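Local coordinates for uncharacterized protein (Bacteroides fragilis, PDB 3EUR), which is of unknown function but has a thioredoxin-like domain, consistent with a role in thiol-disulfide chemistry, at residues L35-N40 / H44-M49; P115-L120 / A131-V136; V126-K129 / K135-Q138. All coordinates share one frame; numbering follows the deposited sequence. Where two conformers were deposited one is given.

Interaction 1 of 3, residues L35-N40 / H44-M49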
loop_
_atom_site.group_PDB
_atom_site.type_symbol
_atom_site.label_atom_id
_atom_site.label_comp_id
_atom_site.label_asym_id
_atom_site.label_seq_id
_atom_site.Cartn_x
_atom_site.Cartn_y
_atom_site.Cartn_z
ATOM N N LEU A 35 -5.149 0.181 3.289
ATOM C CA LEU A 35 -3.937 0.937 3.493
ATOM C C LEU A 35 -2.980 0.589 2.358
ATOM O O LEU A 35 -2.437 -0.505 2.322
ATOM C CB LEU A 35 -3.321 0.632 4.860
ATOM C CG LEU A 35 -2.120 1.503 5.255
ATOM C CD1 LEU A 35 -2.462 2.994 5.226
ATOM C CD2 LEU A 35 -1.666 1.078 6.679
ATOM N N LEU A 36 -2.914 1.491 1.381
ATOM C CA LEU A 36 -2.079 1.316 0.234
ATOM C C LEU A 36 -0.662 1.794 0.571
ATOM O O LEU A 36 -0.477 2.931 0.971
ATOM C CB LEU A 36 -2.652 2.130 -0.948
ATOM C CG LEU A 36 -1.844 2.124 -2.245
ATOM C CD1 LEU A 36 -1.790 0.719 -2.829
ATOM C CD2 LEU A 36 -2.452 3.063 -3.248
ATOM N N PHE A 37 0.281 0.878 0.454
ATOM C CA PHE A 37 1.651 1.066 0.867
ATOM C C PHE A 37 2.563 0.941 -0.345
ATOM O O PHE A 37 2.875 -0.159 -0.764
ATOM C CB PHE A 37 1.943 0.061 1.983
ATOM C CG PHE A 37 3.389 -0.057 2.422
ATOM C CD1 PHE A 37 4.326 0.973 2.311
ATOM C CD2 PHE A 37 3.802 -1.225 3.053
ATOM C CE1 PHE A 37 5.619 0.792 2.746
ATOM C CE2 PHE A 37 5.096 -1.395 3.484
ATOM C CZ PHE A 37 6.002 -0.378 3.347
ATOM N N ILE A 38 2.965 2.073 -0.921
ATOM C CA ILE A 38 3.833 2.091 -2.114
ATOM C C ILE A 38 5.251 2.036 -1.634
ATOM O O ILE A 38 5.664 2.874 -0.850
ATOM C CB ILE A 38 3.579 3.316 -2.986
ATOM C CG1 ILE A 38 2.090 3.535 -3.248
ATOM C CG2 ILE A 38 4.391 3.201 -4.257
ATOM C CD1 ILE A 38 1.737 4.821 -4.011
ATOM N N ASN A 39 6.016 1.039 -2.059
ATOM C CA ASN A 39 7.314 0.745 -1.409
ATOM C C ASN A 39 8.317 0.369 -2.476
ATOM O O ASN A 39 7.953 -0.089 -3.565
ATOM C CB ASN A 39 7.121 -0.393 -0.425
ATOM C CG ASN A 39 6.723 -1.659 -1.084
ATOM O OD1 ASN A 39 5.523 -1.992 -1.222
ATOM N ND2 ASN A 39 7.671 -2.351 -1.572
ATOM N N ASN A 40 9.580 0.562 -2.164
ATOM C CA ASN A 40 10.642 -0.045 -2.962
ATOM C C ASN A 40 11.490 -0.527 -1.870
ATOM O O ASN A 40 12.113 0.278 -1.175
ATOM C CB ASN A 40 11.392 0.955 -3.884
ATOM C CG ASN A 40 12.452 0.264 -4.679
ATOM O OD1 ASN A 40 13.105 -0.649 -4.168
ATOM N ND2 ASN A 40 12.622 0.660 -5.941
ATOM N N HIS A 44 16.049 2.003 3.431
ATOM C CA HIS A 44 16.015 2.043 4.904
ATOM C C HIS A 44 14.699 2.562 5.506
ATOM O O HIS A 44 14.225 2.036 6.544
ATOM C CB HIS A 44 17.191 2.897 5.455
ATOM C CG HIS A 44 18.533 2.268 5.259
ATOM N ND1 HIS A 44 18.863 1.038 5.786
ATOM C CD2 HIS A 44 19.629 2.699 4.590
ATOM C CE1 HIS A 44 20.105 0.738 5.450
ATOM N NE2 HIS A 44 20.591 1.729 4.722
ATOM N N ALA A 45 14.173 3.630 4.900
ATOM C CA ALA A 45 12.898 4.206 5.279
ATOM C C ALA A 45 11.819 3.178 5.069
ATOM O O ALA A 45 10.952 3.083 5.893
ATOM C CB ALA A 45 12.576 5.461 4.478
ATOM N N CYS A 46 11.913 2.385 4.001
ATOM C CA CYS A 46 10.918 1.320 3.736
ATOM C C CYS A 46 10.975 0.245 4.822
ATOM O O CYS A 46 9.944 -0.153 5.308
ATOM C CB CYS A 46 11.050 0.708 2.328
ATOM S SG CYS A 46 9.762 -0.520 1.921
ATOM N N ALA A 47 12.169 -0.205 5.200
ATOM C CA ALA A 47 12.315 -1.205 6.244
ATOM C C ALA A 47 11.713 -0.688 7.530
ATOM O O ALA A 47 10.979 -1.424 8.199
ATOM C CB ALA A 47 13.767 -1.566 6.454
ATOM N N GLU A 48 11.946 0.569 7.882
ATOM C CA GLU A 48 11.389 1.064 9.122
ATOM C C GLU A 48 9.877 1.214 9.032
ATOM O O GLU A 48 9.190 1.030 10.045
ATOM C CB GLU A 48 12.056 2.368 9.526
ATOM C CG GLU A 48 13.545 2.201 9.899
ATOM C CD GLU A 48 13.830 1.108 10.952
ATOM O OE1 GLU A 48 13.287 1.210 12.097
ATOM O OE2 GLU A 48 14.609 0.158 10.624
HETATM N N MSE A 49 9.352 1.546 7.859
HETATM C CA MSE A 49 7.888 1.620 7.726
HETATM C C MSE A 49 7.258 0.234 7.854
HETATM O O MSE A 49 6.235 0.092 8.511
HETATM C CB MSE A 49 7.473 2.269 6.403
HETATM C CG MSE A 49 5.939 2.525 6.304
HETATM SE SE MSE A 49 5.411 3.652 4.828
HETATM C CE MSE A 49 5.929 5.338 5.567
#
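Phe37, near the end of strand 33-38, sends its side chain out on the side of helix 44-55, where the ring meets two residues one helical turn apart, Cys46 and Met49. With CG anti to the backbone N (chi1 171°), the ring reaches out from the strand. Met49, a selenomethionine, runs past it in the opposite sense. Its chain is extended through chi2 and then bends at chi3 (-77°), which lays the selenium beside Phe37, SE to CE1 3.5 Å. This is a Met-aromatic contact, SE standing 4.4 Å from the Phe37 ring centroid and oblique to the ring. At the far end of the ring, Phe37 CZ lies 4.0 Å from Cys46 SG, a second, longer sulfur-aromatic approach. Cys46 SG also lies 3.5 Å from Asn39 CB, while Cys46 CB rests 3.7 Å from Asn40 O. Cys46 and Met49 each have a second conformer, which makes these details less certain. Asn40 itself turns aside to bond Asp76 through ND2 and the Gly42 N through OD1. Cys46 is the second cysteine of a Cys-X-X-Cys sequence at the N-terminal end of its helix, following a strand of the central sheet, the layout of the redox site of thioredoxin-fold proteins.

Interaction 2 of 3, residues P115-L120 / A131-V136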
loop_
_atom_site.group_PDB
_atom_site.type_symbol
_atom_site.label_atom_id
_atom_site.label_comp_id
_atom_site.label_asym_id
_atom_site.label_seq_id
_atom_site.Cartn_x
_atom_site.Cartn_y
_atom_site.Cartn_z
ATOM N N PRO A 115 8.942 5.493 0.670
ATOM C CA PRO A 115 7.629 4.859 0.861
ATOM C C PRO A 115 6.544 5.838 1.202
ATOM O O PRO A 115 6.751 6.786 1.862
ATOM C CB PRO A 115 7.870 3.959 2.067
ATOM C CG PRO A 115 8.901 4.632 2.813
ATOM C CD PRO A 115 9.811 5.188 1.802
ATOM N N THR A 116 5.351 5.542 0.692
ATOM C CA THR A 116 4.180 6.383 0.892
ATOM C C THR A 116 2.905 5.584 1.157
ATOM O O THR A 116 2.649 4.531 0.573
ATOM C CB THR A 116 3.945 7.313 -0.315
ATOM O OG1 THR A 116 5.206 7.720 -0.861
ATOM C CG2 THR A 116 3.159 8.545 0.108
ATOM N N LEU A 117 2.100 6.122 2.064
ATOM C CA LEU A 117 0.826 5.542 2.466
ATOM C C LEU A 117 -0.354 6.352 2.003
ATOM O O LEU A 117 -0.358 7.572 2.092
ATOM C CB LEU A 117 0.766 5.442 3.999
ATOM C CG LEU A 117 1.795 4.571 4.677
ATOM C CD1 LEU A 117 1.665 4.720 6.202
ATOM C CD2 LEU A 117 1.647 3.105 4.294
ATOM N N TYR A 118 -1.374 5.649 1.525
ATOM C CA TYR A 118 -2.711 6.207 1.322
ATOM C C TYR A 118 -3.697 5.382 2.124
ATOM O O TYR A 118 -3.628 4.166 2.089
ATOM C CB TYR A 118 -3.152 6.172 -0.159
ATOM C CG TYR A 118 -2.422 7.079 -1.078
ATOM C CD1 TYR A 118 -3.079 8.193 -1.587
ATOM C CD2 TYR A 118 -1.112 6.886 -1.398
ATOM C CE1 TYR A 118 -2.477 9.072 -2.441
ATOM C CE2 TYR A 118 -0.436 7.810 -2.274
ATOM C CZ TYR A 118 -1.155 8.908 -2.741
ATOM O OH TYR A 118 -0.532 9.827 -3.591
ATOM N N LEU A 119 -4.619 6.041 2.819
ATOM C CA LEU A 119 -5.715 5.354 3.481
ATOM C C LEU A 119 -6.962 5.588 2.660
ATOM O O LEU A 119 -7.311 6.735 2.366
ATOM C CB LEU A 119 -5.901 5.837 4.916
ATOM C CG LEU A 119 -6.966 5.075 5.724
ATOM C CD1 LEU A 119 -6.577 3.686 6.020
ATOM C CD2 LEU A 119 -7.324 5.859 7.007
ATOM N N LEU A 120 -7.601 4.487 2.253
ATOM C CA LEU A 120 -8.750 4.502 1.358
ATOM C C LEU A 120 -9.961 3.853 2.034
ATOM O O LEU A 120 -9.795 2.889 2.810
ATOM C CB LEU A 120 -8.433 3.708 0.084
ATOM C CG LEU A 120 -7.134 4.026 -0.615
ATOM C CD1 LEU A 120 -6.929 3.112 -1.837
ATOM C CD2 LEU A 120 -7.005 5.473 -1.019
ATOM N N ALA A 131 0.261 10.014 3.760
ATOM C CA ALA A 131 0.260 10.168 5.200
ATOM C C ALA A 131 1.438 9.475 5.828
ATOM O O ALA A 131 1.855 8.418 5.377
ATOM C CB ALA A 131 -1.066 9.617 5.757
ATOM N N THR A 132 1.938 10.037 6.921
ATOM C CA THR A 132 2.808 9.298 7.763
ATOM C C THR A 132 2.072 8.181 8.495
ATOM O O THR A 132 0.844 8.232 8.651
ATOM C CB THR A 132 3.447 10.215 8.822
ATOM O OG1 THR A 132 2.415 10.711 9.641
ATOM C CG2 THR A 132 4.257 11.375 8.178
ATOM N N LEU A 133 2.809 7.191 8.987
ATOM C CA LEU A 133 2.195 6.162 9.785
ATOM C C LEU A 133 1.479 6.759 10.976
ATOM O O LEU A 133 0.346 6.369 11.316
ATOM C CB LEU A 133 3.230 5.133 10.218
ATOM C CG LEU A 133 2.642 3.933 10.977
ATOM C CD1 LEU A 133 1.488 3.274 10.245
ATOM C CD2 LEU A 133 3.753 2.913 11.203
ATOM N N GLN A 134 2.098 7.736 11.656
ATOM C CA GLN A 134 1.433 8.300 12.822
ATOM C C GLN A 134 0.138 9.032 12.488
ATOM O O GLN A 134 -0.829 9.001 13.259
ATOM C CB GLN A 134 2.408 9.114 13.648
ATOM C CG GLN A 134 2.893 10.372 13.056
ATOM C CD GLN A 134 3.795 11.119 14.053
ATOM O OE1 GLN A 134 4.816 10.636 14.329
ATOM N NE2 GLN A 134 3.377 12.266 14.543
ATOM N N LYS A 135 0.070 9.652 11.317
ATOM C CA LYS A 135 -1.180 10.282 10.905
ATOM C C LYS A 135 -2.282 9.227 10.636
ATOM O O LYS A 135 -3.419 9.424 10.970
ATOM C CB LYS A 135 -0.942 11.138 9.674
ATOM C CG LYS A 135 -2.120 11.784 9.090
ATOM C CD LYS A 135 -2.746 12.773 10.020
ATOM C CE LYS A 135 -3.798 13.629 9.287
ATOM N NZ LYS A 135 -4.758 14.234 10.282
ATOM N N VAL A 136 -1.906 8.101 10.029
ATOM C CA VAL A 136 -2.870 7.016 9.834
ATOM C C VAL A 136 -3.376 6.527 11.197
ATOM O O VAL A 136 -4.586 6.346 11.378
ATOM C CB VAL A 136 -2.255 5.858 9.020
ATOM C CG1 VAL A 136 -3.198 4.652 8.954
ATOM C CG2 VAL A 136 -1.876 6.327 7.604
HETATM O O HOH W 1 3.249 8.514 3.196
#
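Leu117 sets its CG anti to the carbonyl carbon (chi1 -62°) and keeps chi2 extended, which carries CD1 out to the start of helix 133-141, where Val136 CG2, likewise anti to its own carbonyl carbon, comes to meet it. The two methyls lie 4.1 Å apart, Leu117 CD1 to Val136 CG2. That same CD1 sits 3.9 Å from Leu133 N and looser against the Leu133 CD1 methyl, so a single branch of one leucine fills the bend where the chain passes from the edge strand into the helix. Nearer the backbone, Leu117 CB packs 3.5 Å from Ala131 O. The main chains are pinned alongside: Ala131 N donates to Leu117 O at 3.0 Å, with an N-H...O angle of 154° and the donor tilted 21° from the carbonyl plane. On the other side of the same pair a water stands in for the direct bond, accepting from Leu117 N and donating to Ala131 O, its oxygen 2.6 Å from Ala131 O, so the Leu117 N-H and the Ala131 carbonyl are joined through it. The helix starts just after Thr132, its N-cap residue, whose OG1 accepts from Lys135 N at 3.1 Å. Strand 116-120 lies between strands 33-38 and 126-131. On the face carrying Leu117, Phe37 of strand 33-38 and Met49 of helix 44-55 also touch that side chain, and Leu133 reaches Leu53 of the same helix; on the other face Tyr118 stacks edge-to-face with Tyr109.

Interaction 3 of 3, residues V126-K129 / K135-Q138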
loop_
_atom_site.group_PDB
_atom_site.type_symbol
_atom_site.label_atom_id
_atom_site.label_comp_id
_atom_site.label_asym_id
_atom_site.label_seq_id
_atom_site.Cartn_x
_atom_site.Cartn_y
_atom_site.Cartn_z
ATOM N N VAL A 126 -10.108 8.437 -1.228
ATOM C CA VAL A 126 -8.954 8.801 -0.457
ATOM C C VAL A 126 -9.363 9.490 0.829
ATOM O O VAL A 126 -9.926 10.569 0.814
ATOM C CB VAL A 126 -7.967 9.672 -1.270
ATOM C CG1 VAL A 126 -6.813 10.131 -0.405
ATOM C CG2 VAL A 126 -7.494 8.953 -2.492
ATOM N N LEU A 127 -9.051 8.853 1.956
ATOM C CA LEU A 127 -9.199 9.396 3.305
ATOM C C LEU A 127 -7.955 10.130 3.752
ATOM O O LEU A 127 -8.059 11.144 4.465
ATOM C CB LEU A 127 -9.553 8.296 4.289
ATOM C CG LEU A 127 -10.819 7.476 4.011
ATOM C CD1 LEU A 127 -10.959 6.375 5.021
ATOM C CD2 LEU A 127 -12.040 8.377 3.911
ATOM N N LEU A 128 -6.770 9.618 3.438
ATOM C CA LEU A 128 -5.507 10.276 3.707
ATOM C C LEU A 128 -4.602 10.041 2.499
ATOM O O LEU A 128 -4.484 8.926 2.021
ATOM C CB LEU A 128 -4.801 9.736 4.945
ATOM C CG LEU A 128 -5.472 9.872 6.270
ATOM C CD1 LEU A 128 -4.759 9.017 7.325
ATOM C CD2 LEU A 128 -5.532 11.348 6.694
ATOM N N LYS A 129 -4.019 11.118 1.984
ATOM C CA LYS A 129 -3.074 11.105 0.899
ATOM C C LYS A 129 -1.645 11.273 1.424
ATOM O O LYS A 129 -1.356 12.282 2.061
ATOM C CB LYS A 129 -3.399 12.233 -0.107
ATOM C CG LYS A 129 -2.267 12.377 -1.153
ATOM C CD LYS A 129 -2.601 13.356 -2.256
ATOM C CE LYS A 129 -1.572 13.353 -3.354
ATOM N NZ LYS A 129 -1.963 14.283 -4.501
ATOM N N LYS A 135 0.070 9.652 11.317
ATOM C CA LYS A 135 -1.180 10.282 10.905
ATOM C C LYS A 135 -2.282 9.227 10.636
ATOM O O LYS A 135 -3.419 9.424 10.970
ATOM C CB LYS A 135 -0.942 11.138 9.674
ATOM C CG LYS A 135 -2.120 11.784 9.090
ATOM C CD LYS A 135 -2.746 12.773 10.020
ATOM C CE LYS A 135 -3.798 13.629 9.287
ATOM N NZ LYS A 135 -4.758 14.234 10.282
ATOM N N VAL A 136 -1.906 8.101 10.029
ATOM C CA VAL A 136 -2.870 7.016 9.834
ATOM C C VAL A 136 -3.376 6.527 11.197
ATOM O O VAL A 136 -4.586 6.346 11.378
ATOM C CB VAL A 136 -2.255 5.858 9.020
ATOM C CG1 VAL A 136 -3.198 4.652 8.954
ATOM C CG2 VAL A 136 -1.876 6.327 7.604
ATOM N N GLU A 137 -2.474 6.354 12.160
ATOM C CA GLU A 137 -2.880 5.878 13.482
ATOM C C GLU A 137 -3.828 6.867 14.137
ATOM O O GLU A 137 -4.820 6.498 14.750
ATOM C CB GLU A 137 -1.656 5.647 14.379
ATOM C CG GLU A 137 -0.731 4.549 13.915
ATOM C CD GLU A 137 0.527 4.529 14.751
ATOM O OE1 GLU A 137 1.282 5.544 14.709
ATOM O OE2 GLU A 137 0.791 3.512 15.437
ATOM N N GLN A 138 -3.495 8.161 14.051
ATOM C CA GLN A 138 -4.349 9.176 14.633
ATOM C C GLN A 138 -5.745 9.175 14.020
ATOM O O GLN A 138 -6.748 9.267 14.727
ATOM C CB GLN A 138 -3.690 10.545 14.496
ATOM C CG GLN A 138 -4.337 11.585 15.348
ATOM C CD GLN A 138 -3.887 12.982 15.011
ATOM O OE1 GLN A 138 -2.707 13.224 14.699
ATOM N NE2 GLN A 138 -4.841 13.934 15.066
#
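Leu128 faces the first turns of helix 133-141 from a kinked length of the edge strand. Leu127 adopts phi/psi of -90°/-40°, helical rather than extended, before Leu128 returns to a strand conformation; the chain turns a corner here, and Leu127 and Leu128 together oppose Leu119 as a classic beta bulge. Segment 135-138 is regular helix, closest to the strand where the CA atoms of Leu128 and Val136 lie 7.4 Å apart. The Leu128 side chain bridges that gap, its two methyls dividing the work. CD1 presses on the helix backbone, 3.7 Å from Val136 CA and 3.9 Å from Lys135 O, and meets the Val136 CG2 methyl at 4.0 Å. CD2 instead touches the aliphatic part of Lys135, 3.9 Å from its CE. Lys135 is bent at chi2 (64°), which folds its methylenes over this leucine at an oblique crossing, one exposed chain covering the margin of a buried apolar contact. Tyr139, a turn further along the helix, also touches Leu128. A C-terminal helix lying against the sheet face, directly after the last antiparallel edge strand, is the closing beta-alpha element of the thioredoxin fold.

In the fold
The three contacts share one sheet and meet on the face covered by helices 44-55 and 133-141. Interactions 1 and 2 have centres 10 Å apart and are tied by neighbouring strands: Leu36 N lies 2.9 Å from Tyr118 O, and Ile38 N 2.9 Å from Thr116 O, both probable hydrogen bonds. Near the Cys-X-X-Cys end, Pro115, preceded by a cis peptide bond, packs on Met49, SE to Pro115 CB 3.7 Å, a placing that recalls the cis-proline loop beside the thioredoxin redox site. Interactions 2 and 3, centres about 5 Å apart, share Lys135 and Val136. Interaction 3 lies about 15 Å from interaction 1 between centres, yet Leu35 CD1 still touches Val136 CG2 at 4.1 Å.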